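PDB 6H5L: similar to hydroxylamine oxidoreductase from Kuenenia stuttgartiensis, which probably acts as a multiheme c-type oxidoreductase, forming part of a reductase complex with an extended chain of hemes for electron transfer. Local coordinates for residues A[166-170]-A[297-303]; A[332-336]-A[367-371]. One frame throughout, in Å; residues are numbered along the deposited sequence.

Interaction 1. Residues A[166-170]-A[297-303]. With HEC (heme c), chain H.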
ATOM      1  N   VAL A 166      43.259  30.163 -11.773  1.00 24.38           N
ATOM      2  CA  VAL A 166      42.637  31.472 -11.965  1.00 27.19           C
ATOM      3  C   VAL A 166      43.062  32.491 -10.915  1.00 31.18           C
ATOM      4  O   VAL A 166      42.793  33.691 -11.093  1.00 30.54           O
ATOM      5  CB  VAL A 166      41.095  31.368 -11.988  1.00 24.09           C
ATOM      6  CG1 VAL A 166      40.632  30.457 -13.118  1.00 20.56           C
ATOM      7  CG2 VAL A 166      40.567  30.886 -10.645  1.00 24.57           C
ATOM      8  N   GLY A 167      43.714  32.063  -9.836  1.00 33.47           N
ATOM      9  CA  GLY A 167      44.194  32.982  -8.825  1.00 19.68           C
ATOM     10  C   GLY A 167      43.125  33.369  -7.821  1.00 25.56           C
ATOM     11  O   GLY A 167      41.979  32.916  -7.864  1.00 29.27           O
ATOM     12  N   ARG A 168      43.524  34.233  -6.890  1.00 24.58           N
ATOM     13  CA  ARG A 168      42.594  34.724  -5.885  1.00 19.56           C
ATOM     14  C   ARG A 168      41.520  35.599  -6.535  1.00 20.75           C
ATOM     15  O   ARG A 168      41.783  36.286  -7.526  1.00 21.19           O
ATOM     16  CB  ARG A 168      43.336  35.519  -4.811  1.00 23.72           C
ATOM     17  CG  ARG A 168      44.150  34.666  -3.846  1.00 27.51           C
ATOM     18  CD  ARG A 168      44.487  35.438  -2.576  1.00 31.17           C
ATOM     19  NE  ARG A 168      45.742  36.176  -2.666  1.00 44.64           N
ATOM     20  CZ  ARG A 168      46.030  37.248  -1.933  1.00 38.54           C
ATOM     21  NH1 ARG A 168      45.141  37.721  -1.069  1.00 37.97           N
ATOM     22  NH2 ARG A 168      47.200  37.855  -2.071  1.00 45.14           N
ATOM     23  N   PRO A 169      40.292  35.590  -5.993  1.00 24.34           N
ATOM     24  CA  PRO A 169      39.858  34.797  -4.837  1.00 28.18           C
ATOM     25  C   PRO A 169      39.473  33.362  -5.188  1.00 25.90           C
ATOM     26  O   PRO A 169      38.983  33.105  -6.288  1.00 25.87           O
ATOM     27  CB  PRO A 169      38.625  35.563  -4.327  1.00 24.51           C
ATOM     28  CG  PRO A 169      38.601  36.863  -5.087  1.00 19.61           C
ATOM     29  CD  PRO A 169      39.263  36.563  -6.387  1.00 21.37           C
ATOM     30  N   ASN A 170      39.691  32.448  -4.247  1.00 25.41           N
ATOM     31  CA  ASN A 170      39.291  31.053  -4.386  1.00 27.86           C
ATOM     32  C   ASN A 170      39.419  30.393  -3.019  1.00 32.36           C
ATOM     33  O   ASN A 170      39.926  30.990  -2.066  1.00 32.78           O
ATOM     34  CB  ASN A 170      40.117  30.319  -5.448  1.00 23.26           C
ATOM     35  CG  ASN A 170      41.615  30.396  -5.193  1.00 27.01           C
ATOM     36  OD1 ASN A 170      42.080  30.269  -4.060  1.00 31.66           O
ATOM     37  ND2 ASN A 170      42.381  30.599  -6.258  1.00 32.00           N
ATOM     38  N   VAL A 297      35.100  28.199  -9.289  1.00 18.68           N
ATOM     39  CA  VAL A 297      35.729  29.489  -9.566  1.00 19.91           C
ATOM     40  C   VAL A 297      36.299  29.595 -10.972  1.00 20.63           C
ATOM     41  O   VAL A 297      36.876  30.639 -11.311  1.00 22.07           O
ATOM     42  CB  VAL A 297      36.827  29.798  -8.528  1.00 19.09           C
ATOM     43  CG1 VAL A 297      36.310  29.553  -7.121  1.00 15.58           C
ATOM     44  CG2 VAL A 297      38.064  28.953  -8.801  1.00 13.75           C
ATOM     45  N   MET A 298      36.150  28.566 -11.810  1.00 20.05           N
ATOM     46  CA  MET A 298      36.905  28.531 -13.063  1.00 22.26           C
ATOM     47  C   MET A 298      36.424  29.568 -14.075  1.00 21.17           C
ATOM     48  O   MET A 298      37.213  30.008 -14.922  1.00 26.71           O
ATOM     49  CB  MET A 298      36.841  27.135 -13.681  1.00 19.58           C
ATOM     50  CG  MET A 298      37.443  26.039 -12.817  1.00 20.22           C
ATOM     51  SD  MET A 298      39.115  26.410 -12.255  1.00 21.59           S
ATOM     52  CE  MET A 298      39.997  26.486 -13.811  1.00 22.70           C
ATOM     53  N   LYS A 299      35.158  29.976 -14.013  1.00 18.67           N
ATOM     54  CA  LYS A 299      34.582  30.847 -15.029  1.00 21.73           C
ATOM     55  C   LYS A 299      34.439  32.303 -14.582  1.00 21.95           C
ATOM     56  O   LYS A 299      33.750  33.072 -15.261  1.00 21.39           O
ATOM     57  CB  LYS A 299      33.216  30.318 -15.461  1.00 20.91           C
ATOM     58  CG  LYS A 299      33.229  28.872 -15.906  1.00 22.91           C
ATOM     59  CD  LYS A 299      31.953  28.513 -16.644  1.00 19.72           C
ATOM     60  CE  LYS A 299      30.717  28.870 -15.833  1.00 20.50           C
ATOM     61  NZ  LYS A 299      30.664  28.173 -14.516  1.00 17.05           N
ATOM     62  N   GLY A 300      35.067  32.701 -13.476  1.00 19.73           N
ATOM     63  CA  GLY A 300      34.940  34.073 -13.005  1.00 19.07           C
ATOM     64  C   GLY A 300      35.560  35.078 -13.959  1.00 28.26           C
ATOM     65  O   GLY A 300      36.631  34.854 -14.528  1.00 22.70           O
ATOM     66  N   ILE A 301      34.863  36.206 -14.133  1.00 25.13           N
ATOM     67  CA  ILE A 301      35.298  37.288 -15.016  1.00 17.64           C
ATOM     68  C   ILE A 301      35.450  38.601 -14.266  1.00 18.53           C
ATOM     69  O   ILE A 301      36.507  39.244 -14.329  1.00 28.27           O
ATOM     70  CB  ILE A 301      34.339  37.468 -16.225  1.00 20.37           C
ATOM     71  CG1 ILE A 301      34.276  36.162 -17.059  1.00 23.72           C
ATOM     72  CG2 ILE A 301      34.754  38.645 -17.082  1.00 17.36           C
ATOM     73  CD1 ILE A 301      33.244  36.206 -18.177  1.00 24.42           C
ATOM     74  N   TRP A 302      34.390  39.009 -13.591  1.00 20.32           N
ATOM     75  CA  TRP A 302      34.385  40.266 -12.811  1.00 29.74           C
ATOM     76  C   TRP A 302      34.795  39.938 -11.385  1.00 32.96           C
ATOM     77  O   TRP A 302      34.740  40.807 -10.589  1.00 47.64           O
ATOM     78  CB  TRP A 302      33.005  40.914 -12.812  1.00 23.15           C
ATOM     79  CG  TRP A 302      32.592  41.592 -14.072  1.00 19.18           C
ATOM     80  CD1 TRP A 302      31.744  41.100 -15.004  1.00 20.42           C
ATOM     81  CD2 TRP A 302      32.988  42.883 -14.542  1.00 21.83           C
ATOM     82  NE1 TRP A 302      31.571  41.994 -16.009  1.00 23.15           N
ATOM     83  CE2 TRP A 302      32.327  43.095 -15.762  1.00 23.55           C
ATOM     84  CE3 TRP A 302      33.824  43.885 -14.057  1.00 23.27           C
ATOM     85  CZ2 TRP A 302      32.483  44.259 -16.503  1.00 24.33           C
ATOM     86  CZ3 TRP A 302      33.974  45.033 -14.785  1.00 20.38           C
ATOM     87  CH2 TRP A 302      33.320  45.216 -15.992  1.00 20.81           C
ATOM     88  N   ARG A 303      35.378  38.772 -11.198  1.00 27.73           N
ATOM     89  CA  ARG A 303      35.693  38.077  -9.941  1.00 28.31           C
ATOM     90  C   ARG A 303      34.992  38.688  -8.734  1.00 24.59           C
ATOM     91  O   ARG A 303      33.871  38.385  -8.553  1.00 39.16           O
ATOM     92  CB  ARG A 303      37.212  38.082  -9.802  1.00 31.66           C
ATOM     93  CG  ARG A 303      37.920  37.612 -11.055  1.00 22.30           C
ATOM     94  CD  ARG A 303      37.835  36.149 -11.370  1.00 19.41           C
ATOM     95  NE  ARG A 303      38.179  35.338 -10.238  1.00 20.94           N
ATOM     96  CZ  ARG A 303      39.335  34.769  -9.999  1.00 24.82           C
ATOM     97  NH1 ARG A 303      40.359  34.943 -10.790  1.00 17.21           N
ATOM     98  NH2 ARG A 303      39.463  33.996  -8.953  1.00 30.69           N
TER
HETATM   99 FE   HEC H 606      33.209  30.190  -1.730  1.00 21.14          FE
HETATM  100  CHA HEC H 606      35.612  32.257  -3.028  1.00 20.35           C
HETATM  101  CHB HEC H 606      31.725  29.970  -4.837  1.00 20.90           C
HETATM  102  CHC HEC H 606      30.899  27.939  -0.503  1.00 25.98           C
HETATM  103  CHD HEC H 606      34.313  30.765   1.456  1.00 22.43           C
HETATM  104  NA  HEC H 606      33.589  30.974  -3.582  1.00 19.15           N
HETATM  105  C1A HEC H 606      34.653  31.796  -3.903  1.00 24.43           C
HETATM  106  C2A HEC H 606      34.577  32.082  -5.322  1.00 23.65           C
HETATM  107  C3A HEC H 606      33.509  31.455  -5.818  1.00 21.95           C
HETATM  108  C4A HEC H 606      32.862  30.743  -4.735  1.00 20.57           C
HETATM  109  CMA HEC H 606      33.042  31.481  -7.290  1.00 17.15           C
HETATM  110  CAA HEC H 606      35.557  32.956  -6.129  1.00 17.89           C
HETATM  111  CBA HEC H 606      35.016  34.376  -6.210  1.00 25.21           C
HETATM  112  CGA HEC H 606      35.804  35.140  -7.237  1.00 28.99           C
HETATM  113  O1A HEC H 606      35.876  36.385  -7.111  1.00 26.93           O
HETATM  114  O2A HEC H 606      36.364  34.511  -8.170  1.00 29.94           O
HETATM  115  NB  HEC H 606      31.579  29.180  -2.516  1.00 23.96           N
HETATM  116  C1B HEC H 606      31.208  29.161  -3.848  1.00 24.10           C
HETATM  117  C2B HEC H 606      30.190  28.142  -4.017  1.00 21.12           C
HETATM  118  C3B HEC H 606      29.960  27.586  -2.821  1.00 23.02           C
HETATM  119  C4B HEC H 606      30.831  28.225  -1.852  1.00 20.50           C
HETATM  120  CMB HEC H 606      29.487  27.798  -5.350  1.00 23.39           C
HETATM  121  CAB HEC H 606      28.954  26.458  -2.491  1.00 19.97           C
HETATM  122  CBB HEC H 606      29.309  25.126  -3.189  1.00 17.07           C
HETATM  123  NC  HEC H 606      32.673  29.509   0.121  1.00 19.98           N
HETATM  124  C1C HEC H 606      31.743  28.532   0.414  1.00 22.66           C
HETATM  125  C2C HEC H 606      31.969  28.089   1.779  1.00 22.44           C
HETATM  126  C3C HEC H 606      32.737  29.029   2.353  1.00 30.86           C
HETATM  127  C4C HEC H 606      33.312  29.834   1.299  1.00 19.41           C
HETATM  128  CMC HEC H 606      30.933  27.230   2.541  1.00 23.11           C
HETATM  129  CAC HEC H 606      33.199  29.110   3.827  1.00 23.65           C
HETATM  130  CBC HEC H 606      34.405  28.177   4.041  1.00 21.60           C
HETATM  131  ND  HEC H 606      34.743  31.318  -0.913  1.00 16.64           N
HETATM  132  C1D HEC H 606      34.974  31.439   0.453  1.00 20.86           C
HETATM  133  C2D HEC H 606      36.034  32.396   0.664  1.00 19.56           C
HETATM  134  C3D HEC H 606      36.441  32.867  -0.739  1.00 22.60           C
HETATM  135  C4D HEC H 606      35.587  32.142  -1.653  1.00 20.14           C
HETATM  136  CMD HEC H 606      36.611  32.837   2.024  1.00 20.51           C
HETATM  137  CAD HEC H 606      37.528  33.891  -1.122  1.00 18.07           C
HETATM  138  CBD HEC H 606      38.881  33.481  -0.557  1.00 27.16           C
HETATM  139  CGD HEC H 606      39.910  34.480  -1.003  1.00 30.96           C
HETATM  140  O1D HEC H 606      40.881  34.075  -1.692  1.00 28.39           O
HETATM  141  O2D HEC H 606      39.746  35.684  -0.677  1.00 33.88           O
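Arg303 lays its guanidinium against the loop 166-170 with Pro169 over one face, CD of Pro169 lying 3.6 Å from NH2 of Arg303. At its edge, NH1 of Arg303 donates to O of Val166 at 2.8 Å and NH2 of Arg303 to O of Gly167 at 2.9 Å. NH2 of Arg303 also bonds weakly to O of Pro169, at 2.9 Å. Gly167 at a positive phi and the cis peptide before Pro169 shape the loop whose carbonyls converge on the guanidinium. The same guanidinium also holds a heme propionate, through NE of Arg303 to O2A of the heme at 2.9 Å and NH2 of Arg303 to O2A at 3.2 Å. The second propionate is met from the loop, by N of Asn170 to O1D of the heme at 3.3 Å. Beside this polar centre is a small apolar patch. Val166 CG2 packs on Val297 CG2 at 3.7 Å, and Val166 CG1 lies 4.1 Å from CE of Met298. Val297, which opens the type I turn to Gly300, puts its CG1 3.6 Å from C2A of the heme. Two loops distant in sequence thus form one wall of a heme c pocket, with an arginine joining protein carbonyls to a propionate, in a multiheme cytochrome of the hydroxylamine oxidoreductase type.

Interaction 2. Residues A[332-336]-A[367-371]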
ATOM      1  N   ILE A 332      41.311  43.884 -15.297  1.00 31.04           N
ATOM      2  CA  ILE A 332      40.664  42.804 -16.032  1.00 24.45           C
ATOM      3  C   ILE A 332      40.263  43.307 -17.412  1.00 26.38           C
ATOM      4  O   ILE A 332      39.621  44.355 -17.542  1.00 28.14           O
ATOM      5  CB  ILE A 332      39.443  42.278 -15.261  1.00 21.80           C
ATOM      6  CG1 ILE A 332      39.837  41.860 -13.843  1.00 24.20           C
ATOM      7  CG2 ILE A 332      38.809  41.109 -16.002  1.00 17.57           C
ATOM      8  CD1 ILE A 332      38.664  41.427 -12.989  1.00 19.66           C
ATOM      9  N   ASP A 333      40.640  42.558 -18.447  1.00 23.41           N
ATOM     10  CA  ASP A 333      40.218  42.850 -19.815  1.00 27.06           C
ATOM     11  C   ASP A 333      38.937  42.066 -20.073  1.00 29.50           C
ATOM     12  O   ASP A 333      38.972  40.858 -20.319  1.00 24.09           O
ATOM     13  CB  ASP A 333      41.313  42.491 -20.813  1.00 24.74           C
ATOM     14  CG  ASP A 333      41.024  43.011 -22.207  1.00 21.70           C
ATOM     15  OD1 ASP A 333      39.979  43.669 -22.394  1.00 23.56           O
ATOM     16  OD2 ASP A 333      41.844  42.763 -23.116  1.00 20.74           O
ATOM     17  N   ILE A 334      37.799  42.761 -20.006  1.00 23.53           N
ATOM     18  CA  ILE A 334      36.502  42.100 -20.137  1.00 25.67           C
ATOM     19  C   ILE A 334      36.363  41.444 -21.506  1.00 28.21           C
ATOM     20  O   ILE A 334      35.767  40.368 -21.638  1.00 24.77           O
ATOM     21  CB  ILE A 334      35.367  43.105 -19.866  1.00 18.53           C
ATOM     22  CG1 ILE A 334      35.390  43.533 -18.399  1.00 21.05           C
ATOM     23  CG2 ILE A 334      34.011  42.522 -20.239  1.00 20.98           C
ATOM     24  CD1 ILE A 334      35.374  42.370 -17.431  1.00 17.40           C
ATOM     25  N   TYR A 335      36.923  42.068 -22.541  1.00 21.87           N
ATOM     26  CA  TYR A 335      36.765  41.596 -23.911  1.00 24.53           C
ATOM     27  C   TYR A 335      38.026  40.916 -24.440  1.00 27.42           C
ATOM     28  O   TYR A 335      38.291  40.937 -25.644  1.00 27.23           O
ATOM     29  CB  TYR A 335      36.346  42.750 -24.818  1.00 17.65           C
ATOM     30  CG  TYR A 335      35.047  43.386 -24.382  1.00 18.88           C
ATOM     31  CD1 TYR A 335      33.843  42.708 -24.520  1.00 17.26           C
ATOM     32  CD2 TYR A 335      35.024  44.654 -23.818  1.00 15.89           C
ATOM     33  CE1 TYR A 335      32.652  43.277 -24.117  1.00 18.46           C
ATOM     34  CE2 TYR A 335      33.836  45.232 -23.412  1.00 20.57           C
ATOM     35  CZ  TYR A 335      32.653  44.540 -23.563  1.00 26.17           C
ATOM     36  OH  TYR A 335      31.466  45.109 -23.161  1.00 29.28           O
ATOM     37  N   SER A 336      38.808  40.308 -23.553  1.00 26.62           N
ATOM     38  CA  SER A 336      39.926  39.490 -23.992  1.00 25.90           C
ATOM     39  C   SER A 336      39.417  38.168 -24.559  1.00 30.08           C
ATOM     40  O   SER A 336      38.275  37.762 -24.328  1.00 36.15           O
ATOM     41  CB  SER A 336      40.891  39.225 -22.836  1.00 24.86           C
ATOM     42  OG  SER A 336      40.299  38.382 -21.863  1.00 26.00           O
ATOM     43  N   ASP A 367      27.629  43.511 -17.607  1.00 22.83           N
ATOM     44  CA  ASP A 367      28.849  44.228 -17.962  1.00 23.57           C
ATOM     45  C   ASP A 367      28.627  45.735 -17.952  1.00 23.53           C
ATOM     46  O   ASP A 367      29.469  46.492 -17.454  1.00 28.31           O
ATOM     47  CB  ASP A 367      29.347  43.768 -19.334  1.00 19.08           C
ATOM     48  CG  ASP A 367      29.672  42.287 -19.374  1.00 23.11           C
ATOM     49  OD1 ASP A 367      30.054  41.731 -18.323  1.00 17.72           O
ATOM     50  OD2 ASP A 367      29.546  41.679 -20.459  1.00 24.52           O
ATOM     51  N   GLN A 368      27.493  46.188 -18.493  1.00 18.70           N
ATOM     52  CA  GLN A 368      27.211  47.619 -18.531  1.00 18.54           C
ATOM     53  C   GLN A 368      27.036  48.188 -17.131  1.00 21.05           C
ATOM     54  O   GLN A 368      27.493  49.302 -16.847  1.00 22.56           O
ATOM     55  CB  GLN A 368      25.971  47.890 -19.380  1.00 15.51           C
ATOM     56  CG  GLN A 368      26.178  47.638 -20.861  1.00 18.06           C
ATOM     57  CD  GLN A 368      27.337  48.436 -21.428  1.00 24.09           C
ATOM     58  OE1 GLN A 368      28.150  47.915 -22.191  1.00 27.92           O
ATOM     59  NE2 GLN A 368      27.417  49.710 -21.057  1.00 18.75           N
ATOM     60  N   PHE A 369      26.374  47.444 -16.242  1.00 19.89           N
ATOM     61  CA  PHE A 369      26.244  47.895 -14.861  1.00 19.29           C
ATOM     62  C   PHE A 369      27.608  48.032 -14.199  1.00 23.33           C
ATOM     63  O   PHE A 369      27.850  48.984 -13.449  1.00 24.81           O
ATOM     64  CB  PHE A 369      25.358  46.932 -14.069  1.00 12.71           C
ATOM     65  CG  PHE A 369      25.284  47.244 -12.600  1.00 12.66           C
ATOM     66  CD1 PHE A 369      24.342  48.137 -12.113  1.00 13.09           C
ATOM     67  CD2 PHE A 369      26.158  46.645 -11.705  1.00 12.42           C
ATOM     68  CE1 PHE A 369      24.273  48.427 -10.762  1.00 14.45           C
ATOM     69  CE2 PHE A 369      26.096  46.935 -10.356  1.00 13.19           C
ATOM     70  CZ  PHE A 369      25.152  47.824  -9.883  1.00 13.67           C
ATOM     71  N   MET A 370      28.512  47.088 -14.464  1.00 20.92           N
ATOM     72  CA  MET A 370      29.829  47.132 -13.837  1.00 22.42           C
ATOM     73  C   MET A 370      30.682  48.258 -14.410  1.00 24.88           C
ATOM     74  O   MET A 370      31.471  48.876 -13.683  1.00 24.01           O
ATOM     75  CB  MET A 370      30.526  45.784 -14.000  1.00 21.83           C
ATOM     76  CG  MET A 370      29.877  44.681 -13.195  1.00 16.98           C
ATOM     77  SD  MET A 370      29.793  45.133 -11.454  1.00 20.66           S
ATOM     78  CE  MET A 370      31.485  44.840 -10.947  1.00 15.80           C
ATOM     79  N   PHE A 371      30.543  48.537 -15.707  1.00 24.52           N
ATOM     80  CA  PHE A 371      31.292  49.638 -16.307  1.00 25.31           C
ATOM     81  C   PHE A 371      30.880  50.973 -15.699  1.00 27.55           C
ATOM     82  O   PHE A 371      31.731  51.802 -15.357  1.00 26.91           O
ATOM     83  CB  PHE A 371      31.089  49.644 -17.824  1.00 22.85           C
ATOM     84  CG  PHE A 371      31.845  48.561 -18.541  1.00 22.58           C
ATOM     85  CD1 PHE A 371      33.123  48.209 -18.140  1.00 20.01           C
ATOM     86  CD2 PHE A 371      31.275  47.892 -19.611  1.00 16.69           C
ATOM     87  CE1 PHE A 371      33.821  47.212 -18.797  1.00 20.20           C
ATOM     88  CE2 PHE A 371      31.968  46.892 -20.270  1.00 19.35           C
ATOM     89  CZ  PHE A 371      33.243  46.553 -19.863  1.00 21.64           C
TER
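Phe371, Tyr335 and Ile334 make up most of this contact, in which a turn leans on one side of helix 356-389. The phenyl ring of Phe371 meets both middle residues of the turn: CZ of Phe371 lies 4.0 Å from CG1 of Ile334 and 3.8 Å from CE2 of Tyr335. The Tyr335 hydroxyl lies near the plane of the phenyl ring, its OH 3.4 Å from CE2 of Phe371. Ile334 also touches Asp367, one helical turn before Phe371, with CG2 of Ile334 4.4 Å from CG of Asp367; the carboxylate of Asp367 forms a salt bridge with Arg343 of helix 337-350. The contact between the two segments is thus apolar and aromatic, while the turn is held by its own bonds and by Asn311, whose ND2 bonds OD1 of Asp333 and whose OD1 bonds N of Ile334. N of Ser336 donates to O of Asp333 at 3.3 Å, closing the turn. OG of Ser336 also donates to O of Asp333, at 3.2 Å, and accepts from N of Asn339. The arrangement is a type I turn whose two central side chains pack on helix 356-389 and whose last residue, Ser336, is the N-cap of helix 337-350.

Trp302 joins the two contacts, whose centres are 14 Å apart. It belongs to 297-303 but takes no part in the contact with 166-170, and its ring packs against the helix of interaction 2: NE1 of Trp302 is 2.8 Å from OD1 of Asp367, a probable hydrogen bond, and CH2 of Trp302 is 3.5 Å from both CE1 of Phe371 and CB of Met370, edge-to-face with Phe371. One residue earlier, O of Ile301 lies 3.3 Å from CD1 of Ile332. The backbone N atoms of Ile301 and Trp302 bond a propionate of another heme c, so 297-303 meets two hemes, and the side chain of Arg168 approaches a further heme c to about 3 Å.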